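PDB 7LPO: cytoplasmic protein, which probably removes glucose from steryl beta-glucosides, acting as a glycoside hydrolase of family 5 (a sterylglucosidase). Local coordinates for residues 17-22 with 259-264; 25-30 with 675-680; 83-88 with 132-137; 559-564 with 665-670. All coordinates share one frame; numbering follows the deposited sequence.

Contact 1 (17-22 with 259-264)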
loop_
_atom_site.group_PDB
_atom_site.type_symbol
_atom_site.label_atom_id
_atom_site.label_comp_id
_atom_site.label_asym_id
_atom_site.label_seq_id
_atom_site.Cartn_x
_atom_site.Cartn_y
_atom_site.Cartn_z
ATOM N N SER A 17 2.818 6.524 28.468
ATOM C CA SER A 17 3.416 7.843 28.321
ATOM C C SER A 17 2.358 8.854 27.895
ATOM O O SER A 17 1.257 8.470 27.475
ATOM C CB SER A 17 4.549 7.801 27.297
ATOM O OG SER A 17 4.056 8.028 25.987
ATOM N N PRO A 18 2.654 10.154 27.972
ATOM C CA PRO A 18 1.643 11.151 27.586
ATOM C C PRO A 18 1.421 11.241 26.088
ATOM O O PRO A 18 0.401 11.799 25.670
ATOM C CB PRO A 18 2.196 12.467 28.153
ATOM C CG PRO A 18 3.595 12.147 28.706
ATOM C CD PRO A 18 3.963 10.760 28.272
ATOM N N HIS A 19 2.321 10.698 25.274
ATOM C CA HIS A 19 2.161 10.664 23.827
ATOM C C HIS A 19 1.483 9.394 23.327
ATOM O O HIS A 19 1.368 9.212 22.112
ATOM C CB HIS A 19 3.527 10.795 23.145
ATOM C CG HIS A 19 4.359 11.921 23.667
ATOM N ND1 HIS A 19 3.997 13.242 23.517
ATOM C CD2 HIS A 19 5.537 11.925 24.337
ATOM C CE1 HIS A 19 4.916 14.013 24.072
ATOM N NE2 HIS A 19 5.862 13.238 24.575
ATOM N N TYR A 20 1.044 8.516 24.225
ATOM C CA TYR A 20 0.419 7.259 23.835
ATOM C C TYR A 20 -0.865 7.520 23.060
ATOM O O TYR A 20 -1.695 8.337 23.465
ATOM C CB TYR A 20 0.132 6.440 25.097
ATOM C CG TYR A 20 -0.255 4.992 24.923
ATOM C CD1 TYR A 20 0.709 4.011 24.814
ATOM C CD2 TYR A 20 -1.583 4.602 24.937
ATOM C CE1 TYR A 20 0.368 2.677 24.687
ATOM C CE2 TYR A 20 -1.939 3.272 24.806
ATOM C CZ TYR A 20 -0.954 2.314 24.686
ATOM O OH TYR A 20 -1.283 0.988 24.555
ATOM N N ILE A 21 -1.033 6.815 21.948
ATOM C CA ILE A 21 -2.270 6.853 21.177
ATOM C C ILE A 21 -3.037 5.571 21.453
ATOM O O ILE A 21 -2.560 4.474 21.149
ATOM C CB ILE A 21 -2.005 7.011 19.674
ATOM C CG1 ILE A 21 -1.490 8.414 19.366
ATOM C CG2 ILE A 21 -3.280 6.726 18.904
ATOM C CD1 ILE A 21 -0.895 8.563 17.970
ATOM N N HIS A 22 -4.220 5.703 22.040
ATOM C CA HIS A 22 -5.086 4.550 22.235
ATOM C C HIS A 22 -5.703 4.117 20.910
ATOM O O HIS A 22 -6.025 4.945 20.053
ATOM C CB HIS A 22 -6.163 4.886 23.261
ATOM C CG HIS A 22 -5.609 5.146 24.629
ATOM N ND1 HIS A 22 -5.287 4.132 25.506
ATOM C CD2 HIS A 22 -5.272 6.301 25.251
ATOM C CE1 HIS A 22 -4.803 4.653 26.620
ATOM N NE2 HIS A 22 -4.776 5.966 26.487
ATOM N N LEU A 259 9.794 4.443 19.887
ATOM C CA LEU A 259 8.624 3.586 19.985
ATOM C C LEU A 259 7.470 4.331 20.638
ATOM O O LEU A 259 7.655 5.043 21.629
ATOM C CB LEU A 259 8.958 2.331 20.774
ATOM C CG LEU A 259 9.949 1.360 20.134
ATOM C CD1 LEU A 259 10.089 0.134 21.035
ATOM C CD2 LEU A 259 9.544 0.942 18.744
ATOM N N ASP A 260 6.281 4.194 20.040
ATOM C CA ASP A 260 5.024 4.701 20.587
ATOM C C ASP A 260 4.874 6.214 20.465
ATOM O O ASP A 260 3.792 6.699 20.115
ATOM C CB ASP A 260 4.882 4.254 22.047
ATOM C CG ASP A 260 4.953 2.742 22.193
ATOM O OD1 ASP A 260 4.365 2.047 21.332
ATOM O OD2 ASP A 260 5.605 2.245 23.146
ATOM N N GLU A 261 5.941 6.964 20.737
ATOM C CA GLU A 261 5.896 8.404 20.524
ATOM C C GLU A 261 5.947 8.739 19.039
ATOM O O GLU A 261 5.282 9.676 18.582
ATOM C CB GLU A 261 7.049 9.080 21.262
ATOM C CG GLU A 261 7.124 10.588 21.040
ATOM C CD GLU A 261 8.134 11.275 21.952
ATOM O OE1 GLU A 261 8.921 10.570 22.633
ATOM O OE2 GLU A 261 8.143 12.524 21.985
ATOM N N CYS A 262 6.743 7.994 18.272
ATOM C CA CYS A 262 6.819 8.190 16.827
ATOM C C CYS A 262 6.324 6.951 16.094
ATOM O O CYS A 262 5.290 7.015 15.421
ATOM C CB CYS A 262 8.249 8.545 16.422
ATOM S SG CYS A 262 8.493 8.660 14.644
ATOM N N VAL A 263 7.021 5.821 16.217
ATOM C CA VAL A 263 6.633 4.575 15.565
ATOM C C VAL A 263 5.514 3.970 16.405
ATOM O O VAL A 263 5.759 3.402 17.464
ATOM C CB VAL A 263 7.815 3.616 15.422
ATOM C CG1 VAL A 263 7.350 2.288 14.838
ATOM C CG2 VAL A 263 8.901 4.250 14.569
ATOM N N ILE A 264 4.275 4.095 15.941
ATOM C CA ILE A 264 3.153 3.661 16.759
ATOM C C ILE A 264 2.745 2.215 16.514
ATOM O O ILE A 264 2.026 1.642 17.341
ATOM C CB ILE A 264 1.946 4.588 16.541
ATOM C CG1 ILE A 264 1.421 4.493 15.106
ATOM C CG2 ILE A 264 2.333 6.024 16.860
ATOM C CD1 ILE A 264 0.174 5.381 14.844
HETATM O O HOH W 1 1.282 5.381 20.702
#

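Contact 2 (25-30 with 675-680)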
loop_
_atom_site.group_PDB
_atom_site.type_symbol
_atom_site.label_atom_id
_atom_site.label_comp_id
_atom_site.label_asym_id
_atom_site.label_seq_id
_atom_site.Cartn_x
_atom_site.Cartn_y
_atom_site.Cartn_z
ATOM N N THR A 25 -10.881 1.735 20.521
ATOM C CA THR A 25 -12.244 2.096 20.210
ATOM C C THR A 25 -12.298 2.394 18.714
ATOM O O THR A 25 -11.310 2.197 17.983
ATOM C CB THR A 25 -12.683 3.309 21.043
ATOM O OG1 THR A 25 -12.020 4.477 20.535
ATOM C CG2 THR A 25 -12.341 3.128 22.504
ATOM N N LEU A 26 -13.428 2.932 18.264
ATOM C CA LEU A 26 -13.600 3.225 16.847
ATOM C C LEU A 26 -12.705 4.352 16.354
ATOM O O LEU A 26 -12.648 4.585 15.141
ATOM C CB LEU A 26 -15.056 3.575 16.557
ATOM C CG LEU A 26 -15.952 2.340 16.503
ATOM C CD1 LEU A 26 -17.422 2.750 16.543
ATOM C CD2 LEU A 26 -15.630 1.523 15.259
ATOM N N HIS A 27 -12.032 5.066 17.252
ATOM C CA HIS A 27 -11.149 6.155 16.872
ATOM C C HIS A 27 -9.903 6.121 17.732
ATOM O O HIS A 27 -9.953 5.759 18.910
ATOM C CB HIS A 27 -11.810 7.523 17.034
ATOM C CG HIS A 27 -13.142 7.629 16.370
ATOM N ND1 HIS A 27 -13.296 8.113 15.089
ATOM C CD2 HIS A 27 -14.384 7.310 16.806
ATOM C CE1 HIS A 27 -14.577 8.087 14.766
ATOM N NE2 HIS A 27 -15.257 7.601 15.789
ATOM N N PHE A 28 -8.783 6.504 17.122
ATOM C CA PHE A 28 -7.576 6.783 17.876
ATOM C C PHE A 28 -7.880 7.860 18.904
ATOM O O PHE A 28 -8.635 8.803 18.637
ATOM C CB PHE A 28 -6.463 7.269 16.949
ATOM C CG PHE A 28 -5.978 6.250 15.959
ATOM C CD1 PHE A 28 -5.476 5.034 16.373
ATOM C CD2 PHE A 28 -5.981 6.540 14.603
ATOM C CE1 PHE A 28 -5.000 4.112 15.456
ATOM C CE2 PHE A 28 -5.512 5.621 13.674
ATOM C CZ PHE A 28 -5.016 4.404 14.104
ATOM N N GLN A 29 -7.261 7.745 20.073
ATOM C CA GLN A 29 -7.442 8.741 21.119
ATOM C C GLN A 29 -6.124 9.049 21.810
ATOM O O GLN A 29 -5.311 8.146 22.036
ATOM C CB GLN A 29 -8.423 8.274 22.195
ATOM C CG GLN A 29 -9.800 7.925 21.735
ATOM C CD GLN A 29 -10.535 7.127 22.787
ATOM O OE1 GLN A 29 -10.192 5.973 23.060
ATOM N NE2 GLN A 29 -11.514 7.749 23.416
ATOM N N ASP A 30 -5.936 10.316 22.186
ATOM C CA ASP A 30 -4.829 10.705 23.043
ATOM C C ASP A 30 -5.240 10.483 24.495
ATOM O O ASP A 30 -6.369 10.087 24.785
ATOM C CB ASP A 30 -4.402 12.147 22.755
ATOM C CG ASP A 30 -5.421 13.181 23.190
ATOM O OD1 ASP A 30 -6.421 12.848 23.873
ATOM O OD2 ASP A 30 -5.203 14.360 22.836
ATOM N N GLY A 675 -14.828 14.872 21.590
ATOM C CA GLY A 675 -15.995 14.237 21.021
ATOM C C GLY A 675 -15.631 13.319 19.872
ATOM O O GLY A 675 -14.476 12.928 19.688
ATOM N N ILE A 676 -16.641 12.980 19.083
ATOM C CA ILE A 676 -16.533 12.000 18.006
ATOM C C ILE A 676 -16.746 12.721 16.678
ATOM O O ILE A 676 -17.780 13.385 16.501
ATOM C CB ILE A 676 -17.552 10.864 18.176
ATOM C CG1 ILE A 676 -17.303 10.101 19.474
ATOM C CG2 ILE A 676 -17.493 9.910 16.981
ATOM C CD1 ILE A 676 -15.928 9.464 19.565
ATOM N N PRO A 677 -15.821 12.619 15.723
ATOM C CA PRO A 677 -16.077 13.211 14.402
ATOM C C PRO A 677 -17.327 12.600 13.794
ATOM O O PRO A 677 -17.465 11.379 13.716
ATOM C CB PRO A 677 -14.819 12.858 13.591
ATOM C CG PRO A 677 -13.771 12.492 14.600
ATOM C CD PRO A 677 -14.520 11.926 15.783
ATOM N N GLU A 678 -18.248 13.456 13.361
ATOM C CA GLU A 678 -19.485 12.993 12.745
ATOM C C GLU A 678 -19.511 13.196 11.238
ATOM O O GLU A 678 -19.902 12.283 10.503
ATOM C CB GLU A 678 -20.694 13.698 13.380
ATOM C CG GLU A 678 -22.026 13.204 12.838
ATOM C CD GLU A 678 -23.009 12.837 13.929
ATOM O OE1 GLU A 678 -24.059 13.501 14.019
ATOM O OE2 GLU A 678 -22.736 11.888 14.694
ATOM N N ARG A 679 -19.110 14.370 10.748
ATOM C CA ARG A 679 -19.184 14.640 9.317
ATOM C C ARG A 679 -18.181 15.716 8.920
ATOM O O ARG A 679 -18.032 16.725 9.616
ATOM C CB ARG A 679 -20.598 15.082 8.897
ATOM C CG ARG A 679 -20.850 14.804 7.435
ATOM C CD ARG A 679 -22.090 15.412 6.814
ATOM N NE ARG A 679 -21.849 15.451 5.368
ATOM C CZ ARG A 679 -22.056 14.434 4.530
ATOM N NH1 ARG A 679 -22.561 13.288 4.971
ATOM N NH2 ARG A 679 -21.760 14.566 3.239
ATOM N N ILE A 680 -17.517 15.504 7.785
ATOM C CA ILE A 680 -16.616 16.495 7.207
ATOM C C ILE A 680 -17.015 16.739 5.763
ATOM O O ILE A 680 -17.237 15.786 5.008
ATOM C CB ILE A 680 -15.147 16.051 7.252
ATOM C CG1 ILE A 680 -14.648 15.952 8.686
ATOM C CG2 ILE A 680 -14.290 17.031 6.459
ATOM C CD1 ILE A 680 -13.435 15.062 8.816
#

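Contact 3 (83-88 with 132-137)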
loop_
_atom_site.group_PDB
_atom_site.type_symbol
_atom_site.label_atom_id
_atom_site.label_comp_id
_atom_site.label_asym_id
_atom_site.label_seq_id
_atom_site.Cartn_x
_atom_site.Cartn_y
_atom_site.Cartn_z
ATOM N N SER A 83 18.588 17.784 1.933
ATOM C CA SER A 83 17.264 17.744 1.324
ATOM C C SER A 83 16.217 17.088 2.219
ATOM O O SER A 83 15.028 17.372 2.062
ATOM C CB SER A 83 17.329 17.012 -0.020
ATOM O OG SER A 83 17.868 15.706 0.110
ATOM N N ALA A 84 16.622 16.237 3.163
ATOM C CA ALA A 84 15.640 15.463 3.919
ATOM C C ALA A 84 14.713 16.363 4.728
ATOM O O ALA A 84 13.506 16.105 4.815
ATOM C CB ALA A 84 16.350 14.466 4.835
ATOM N N ASP A 85 15.256 17.418 5.337
ATOM C CA ASP A 85 14.429 18.290 6.163
ATOM C C ASP A 85 13.444 19.094 5.324
ATOM O O ASP A 85 12.365 19.442 5.811
ATOM C CB ASP A 85 15.308 19.236 6.980
ATOM C CG ASP A 85 16.117 18.507 8.036
ATOM O OD1 ASP A 85 15.523 18.103 9.055
ATOM O OD2 ASP A 85 17.341 18.316 7.835
ATOM N N LEU A 86 13.803 19.422 4.083
ATOM C CA LEU A 86 12.899 20.196 3.241
ATOM C C LEU A 86 11.672 19.378 2.860
ATOM O O LEU A 86 10.554 19.902 2.838
ATOM C CB LEU A 86 13.638 20.674 1.996
ATOM C CG LEU A 86 12.931 21.747 1.173
ATOM C CD1 LEU A 86 12.452 22.910 2.029
ATOM C CD2 LEU A 86 13.859 22.260 0.060
ATOM N N HIS A 87 11.857 18.086 2.576
ATOM C CA HIS A 87 10.721 17.235 2.242
ATOM C C HIS A 87 9.784 17.076 3.431
ATOM O O HIS A 87 8.561 17.198 3.291
ATOM C CB HIS A 87 11.213 15.876 1.768
ATOM C CG HIS A 87 11.868 15.909 0.425
ATOM N ND1 HIS A 87 11.206 16.301 -0.717
ATOM C CD2 HIS A 87 13.126 15.595 0.042
ATOM C CE1 HIS A 87 12.027 16.226 -1.747
ATOM N NE2 HIS A 87 13.196 15.789 -1.316
ATOM N N LEU A 88 10.336 16.803 4.616
ATOM C CA LEU A 88 9.489 16.653 5.793
ATOM C C LEU A 88 8.801 17.968 6.133
ATOM O O LEU A 88 7.635 17.979 6.539
ATOM C CB LEU A 88 10.309 16.143 6.979
ATOM C CG LEU A 88 10.901 14.740 6.807
ATOM C CD1 LEU A 88 11.925 14.411 7.900
ATOM C CD2 LEU A 88 9.812 13.675 6.806
ATOM N N LYS A 132 10.596 12.036 13.767
ATOM C CA LYS A 132 10.167 12.375 15.121
ATOM C C LYS A 132 10.421 13.845 15.429
ATOM O O LYS A 132 9.576 14.513 16.034
ATOM C CB LYS A 132 10.888 11.483 16.128
ATOM C CG LYS A 132 10.449 11.670 17.570
ATOM C CD LYS A 132 11.325 10.839 18.495
ATOM C CE LYS A 132 11.039 11.152 19.953
ATOM N NZ LYS A 132 12.254 10.909 20.787
ATOM N N GLU A 133 11.577 14.364 15.016
ATOM C CA GLU A 133 11.870 15.776 15.231
ATOM C C GLU A 133 10.811 16.660 14.589
ATOM O O GLU A 133 10.466 17.717 15.127
ATOM C CB GLU A 133 13.253 16.119 14.675
ATOM C CG GLU A 133 14.405 15.708 15.569
ATOM C CD GLU A 133 15.713 15.572 14.807
ATOM O OE1 GLU A 133 16.447 14.584 15.048
ATOM O OE2 GLU A 133 16.005 16.450 13.962
ATOM N N TRP A 134 10.282 16.249 13.441
ATOM C CA TRP A 134 9.256 17.023 12.754
ATOM C C TRP A 134 7.844 16.713 13.233
ATOM O O TRP A 134 6.886 17.264 12.686
ATOM C CB TRP A 134 9.348 16.787 11.248
ATOM C CG TRP A 134 10.460 17.548 10.614
ATOM C CD1 TRP A 134 11.707 17.085 10.335
ATOM C CD2 TRP A 134 10.430 18.913 10.179
ATOM N NE1 TRP A 134 12.463 18.079 9.758
ATOM C CE2 TRP A 134 11.697 19.208 9.643
ATOM C CE3 TRP A 134 9.454 19.912 10.184
ATOM C CZ2 TRP A 134 12.016 20.460 9.128
ATOM C CZ3 TRP A 134 9.769 21.150 9.666
ATOM C CH2 TRP A 134 11.040 21.416 9.148
ATOM N N GLY A 135 7.685 15.841 14.221
ATOM C CA GLY A 135 6.388 15.614 14.818
ATOM C C GLY A 135 5.500 14.613 14.121
ATOM O O GLY A 135 4.281 14.661 14.309
ATOM N N PHE A 136 6.064 13.690 13.354
ATOM C CA PHE A 136 5.272 12.691 12.657
ATOM C C PHE A 136 5.025 11.469 13.531
ATOM O O PHE A 136 5.892 11.054 14.303
ATOM C CB PHE A 136 5.974 12.247 11.369
ATOM C CG PHE A 136 5.899 13.249 10.278
ATOM C CD1 PHE A 136 4.726 13.423 9.572
ATOM C CD2 PHE A 136 6.996 14.037 9.966
ATOM C CE1 PHE A 136 4.640 14.367 8.578
ATOM C CE2 PHE A 136 6.922 14.972 8.971
ATOM C CZ PHE A 136 5.736 15.142 8.272
ATOM N N ARG A 137 3.830 10.898 13.402
ATOM C CA ARG A 137 3.593 9.516 13.788
ATOM C C ARG A 137 3.899 8.637 12.583
ATOM O O ARG A 137 3.692 9.039 11.436
ATOM C CB ARG A 137 2.152 9.293 14.252
ATOM C CG ARG A 137 1.675 10.239 15.345
ATOM C CD ARG A 137 2.475 10.103 16.658
ATOM N NE ARG A 137 1.755 10.795 17.726
ATOM C CZ ARG A 137 1.699 10.399 18.994
ATOM N NH1 ARG A 137 2.340 9.305 19.391
ATOM N NH2 ARG A 137 0.987 11.099 19.868
#

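Contact 4 (559-564 with 665-670)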
loop_
_atom_site.group_PDB
_atom_site.type_symbol
_atom_site.label_atom_id
_atom_site.label_comp_id
_atom_site.label_asym_id
_atom_site.label_seq_id
_atom_site.Cartn_x
_atom_site.Cartn_y
_atom_site.Cartn_z
ATOM N N ALA A 559 -13.889 11.043 -0.422
ATOM C CA ALA A 559 -14.470 9.765 -0.031
ATOM C C ALA A 559 -14.049 9.382 1.382
ATOM O O ALA A 559 -14.763 8.636 2.062
ATOM C CB ALA A 559 -14.069 8.679 -1.033
ATOM N N CYS A 560 -12.911 9.890 1.847
ATOM C CA CYS A 560 -12.489 9.695 3.225
ATOM C C CYS A 560 -13.096 10.718 4.174
ATOM O O CYS A 560 -12.893 10.609 5.388
ATOM C CB CYS A 560 -10.962 9.739 3.316
ATOM S SG CYS A 560 -10.184 8.547 2.214
ATOM N N ASP A 561 -13.826 11.693 3.652
ATOM C CA ASP A 561 -14.526 12.687 4.457
ATOM C C ASP A 561 -15.983 12.235 4.616
ATOM O O ASP A 561 -16.197 11.056 4.909
ATOM C CB ASP A 561 -14.358 14.067 3.821
ATOM C CG ASP A 561 -12.968 14.650 4.007
ATOM O OD1 ASP A 561 -12.168 14.078 4.780
ATOM O OD2 ASP A 561 -12.681 15.707 3.380
ATOM N N GLY A 562 -16.978 13.092 4.411
ATOM C CA GLY A 562 -18.351 12.704 4.605
ATOM C C GLY A 562 -18.562 12.162 5.997
ATOM O O GLY A 562 -17.993 12.659 6.975
ATOM N N PRO A 563 -19.382 11.115 6.115
ATOM C CA PRO A 563 -19.544 10.456 7.416
ATOM C C PRO A 563 -18.408 9.514 7.766
ATOM O O PRO A 563 -18.390 8.997 8.893
ATOM C CB PRO A 563 -20.858 9.683 7.250
ATOM C CG PRO A 563 -20.859 9.310 5.769
ATOM C CD PRO A 563 -20.249 10.519 5.076
ATOM N N ASN A 564 -17.478 9.256 6.838
ATOM C CA ASN A 564 -16.427 8.277 7.096
ATOM C C ASN A 564 -15.375 8.837 8.047
ATOM O O ASN A 564 -14.954 8.149 8.978
ATOM C CB ASN A 564 -15.793 7.831 5.775
ATOM C CG ASN A 564 -16.782 7.106 4.871
ATOM O OD1 ASN A 564 -17.697 6.444 5.348
ATOM N ND2 ASN A 564 -16.593 7.223 3.565
ATOM N N PHE A 665 -5.195 17.492 -2.493
ATOM C CA PHE A 665 -4.675 16.647 -1.423
ATOM C C PHE A 665 -4.316 17.410 -0.155
ATOM O O PHE A 665 -4.182 16.780 0.896
ATOM C CB PHE A 665 -3.472 15.808 -1.901
ATOM C CG PHE A 665 -2.232 16.584 -2.278
ATOM C CD1 PHE A 665 -1.435 17.183 -1.318
ATOM C CD2 PHE A 665 -1.816 16.626 -3.599
ATOM C CE1 PHE A 665 -0.271 17.849 -1.674
ATOM C CE2 PHE A 665 -0.647 17.278 -3.963
ATOM C CZ PHE A 665 0.129 17.891 -3.000
ATOM N N CYS A 666 -4.194 18.732 -0.209
ATOM C CA CYS A 666 -3.951 19.550 0.977
ATOM C C CYS A 666 -5.279 20.178 1.384
ATOM O O CYS A 666 -5.788 21.065 0.689
ATOM C CB CYS A 666 -2.897 20.620 0.699
ATOM S SG CYS A 666 -2.485 21.612 2.150
ATOM N N ARG A 667 -5.837 19.716 2.503
ATOM C CA ARG A 667 -7.233 19.964 2.838
ATOM C C ARG A 667 -7.397 20.243 4.324
ATOM O O ARG A 667 -6.616 19.746 5.141
ATOM C CB ARG A 667 -8.127 18.763 2.490
ATOM C CG ARG A 667 -7.811 18.065 1.172
ATOM C CD ARG A 667 -8.310 16.617 1.188
ATOM N NE ARG A 667 -9.762 16.523 1.287
ATOM C CZ ARG A 667 -10.606 16.746 0.276
ATOM N NH1 ARG A 667 -10.152 17.079 -0.931
ATOM N NH2 ARG A 667 -11.914 16.633 0.471
ATOM N N PRO A 668 -8.410 21.025 4.700
ATOM C CA PRO A 668 -8.716 21.191 6.129
ATOM C C PRO A 668 -9.275 19.910 6.726
ATOM O O PRO A 668 -10.029 19.179 6.079
ATOM C CB PRO A 668 -9.768 22.304 6.138
ATOM C CG PRO A 668 -10.465 22.137 4.795
ATOM C CD PRO A 668 -9.366 21.751 3.838
ATOM N N TYR A 669 -8.908 19.643 7.973
ATOM C CA TYR A 669 -9.438 18.488 8.683
ATOM C C TYR A 669 -9.128 18.640 10.167
ATOM O O TYR A 669 -8.202 19.370 10.540
ATOM C CB TYR A 669 -8.851 17.175 8.141
ATOM C CG TYR A 669 -7.442 16.883 8.562
ATOM C CD1 TYR A 669 -6.370 17.497 7.936
ATOM C CD2 TYR A 669 -7.180 15.964 9.569
ATOM C CE1 TYR A 669 -5.067 17.223 8.322
ATOM C CE2 TYR A 669 -5.892 15.671 9.954
ATOM C CZ TYR A 669 -4.837 16.305 9.329
ATOM O OH TYR A 669 -3.556 16.016 9.717
ATOM N N PRO A 670 -9.897 17.954 11.028
ATOM C CA PRO A 670 -9.679 18.026 12.481
ATOM C C PRO A 670 -8.603 17.055 12.949
ATOM O O PRO A 670 -8.780 15.834 12.902
ATOM C CB PRO A 670 -11.058 17.669 13.053
ATOM C CG PRO A 670 -11.640 16.723 12.022
ATOM C CD PRO A 670 -11.084 17.151 10.675
HETATM O O HOH W 2 -10.471 16.898 4.456
#

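Contact 1 (17-22 with 259-264)
D260 O accepts a hydrogen bond from a bridging water 2.9 Å away, and this water in turn accepts from I21 N at 3.0 Å, so the N-terminal loop 17-22 meets 259-264 backbone to backbone through one solvent molecule. To one side of the water, the side chains of H19 and E261 lie alongside each other and point the same way. A chi1 of 177° swings E261 CG away from the backbone N, and the extended chain beyond lays the carboxylate over one face of the imidazole. The two planes are only 12° apart, a stacked arrangement in which E261 OE2 sits 3.5 Å from H19 NE2 without an in-plane bond. H19 is presented by a type I turn, S17 to Y20, within which S17 OG accepts from H19 N at 3.3 Å in an ST turn. Further along the loop, I21 CD1 touches I264 CG2 at 4.3 Å, a loose apolar contact beside strand 137-143. I264 belongs to strand 263-267, which runs parallel to 137-143 in the TIM barrel of this family; the contact lies at the strand's N-terminal end, the end away from where such barrels carry their active sites. D260 OD1 is taken by H420. Between the two segments the link is thus one water bridge, a flat stack and a small apolar touch, and R137 NH1 of strand 137-143 adds a direct hydrogen bond to H19 O; were H19 protonated, the carboxylate over its ring would probably add electrostatic attraction.

Contact 2 (25-30 with 675-680)
H27 is the centre of this contact: its imidazole meets I676 and P677, at the start of strand 676-682. A chi1 of -52° sets H27 CG beside the backbone N and opposite the carbonyl carbon, which carries the ring across to both residues. P677 CD stands over one face of the ring, 4.2 Å from the centroid and 21° off the ring normal, a CH-pi contact displaced toward the rim on the side of ND1 and CE1, with CE1 4.0 Å from P677 CD. The side chains of H27 and P677 approach from opposite directions. I676 supplies both ends of its branched side chain: CG2 comes obliquely to within 3.4 Å of H27 NE2, and CD1 lies 3.8 Å from H27 CD2. The strand that carries these two residues is an outermost one of the four-stranded antiparallel sheet in the family 5 C-terminal domain, and it pairs with strand 689-696; a classic beta bulge, E678 and R679 both facing A692, follows directly. H27 itself precedes the short, weakly bonded strand 28-29, which pairs antiparallel with strand 35-43, F28 bonding to L36. S35 of that strand is touched by the side chains of I676 and P677, and S35 OG hydrogen-bonds G675 O.

Contact 3 (83-88 with 132-137)
The indole of W134 lies across L88 and turns its NE1 edge to D85, so two residues a helical turn apart meet one ring from different directions. A chi2 of 96° in W134 sets the indole for both. L88 CB sits over a face of the five-membered ring, 3.9 Å from its centroid and 14° off the normal, a CH-pi contact, and L88 CD1 reaches W134 CD1 at 3.6 Å. At the edge, NE1 donates to D85 OD1 at 3.1 Å in a nearly straight bond. The acceptor lies close to the indole plane and uses its anti lone pair, with the carboxylate plane turned 43° from the ring. L88 also reaches F136: its CD2 lies 3.8 Å from F136 CE2, while L88 O faces the phenyl edge near its plane, 3.8 Å from CZ. W134 and F136 flank G135, whose positive phi closes helix 118-133 in a Schellman motif just before strand 137-143. The contact therefore packs helix 83-93 against the end of helix 118-133 on the outside of the TIM barrel. D85 OD1 has a second, charged partner in K130 of that helix, and F136 has a cation-pi contact with K92. Gripped by an indole N-H and an ammonium, the D85 carboxylate is probably stabilised as an anion, despite E133 nearby.

Contact 4 (559-564 with 665-670)
A chi1 of -74° puts the D561 carboxylate beside its own backbone N and toward R667, whose chain bends at chi3 (64°) to bring NH2 round to meet it. The two side chains come from opposite directions. R667 NH2 donates to D561 OD2 at 3.1 Å in a nearly straight salt-bridge hydrogen bond. The oxygen lies in the guanidinium plane at its edge, yet the arginine meets the acid from above the carboxylate plane, 39° out of it. A water reinforces the pair: it accepts a long bond from R667 NE at 3.3 Å and lies 2.7 Å from D561 OD2 and 2.8 Å from P668 O, joining both side chains to the backbone of 665-670. The loop backbone around D561 is braced within its own segment, where N564 N bonds D561 O at 2.9 Å and N564 ND2 donates to A559 O at 2.8 Å. Each charge has a further partner: R39 of strand 35-43 pairs with D561 OD1, and D554 with R667 NH1. The loop between helix 547-559 and strand 567-570, in the late part of the barrel, is thereby tied to the run that leads into strand 669-673, within the family 5 C-terminal region. Although D561 and R667 are buried, pairing with each other and with R39 and D554 would probably offset the cost of burying their charges.

Contact 4 is the buried one, a charged pair with water between a barrel loop and the run before strand 669-673; contacts 1, 2 and 3 are partly buried and rely more on stacked or face-on rings. Contacts 1 and 2 share the N-terminal run, where H22 N probably bonds Q29 O, but lead it to different places: the barrel floor and the C-terminal sheet. Contacts 2 and 4 both join earlier parts of the chain to that C-terminal region, and I680 N probably bonds G562 O between them. R137, closing the second segment of contact 3, touches contact 1. Contact 3 alone packs helices outside the barrel, its centre about 26 Å from that of contact 2.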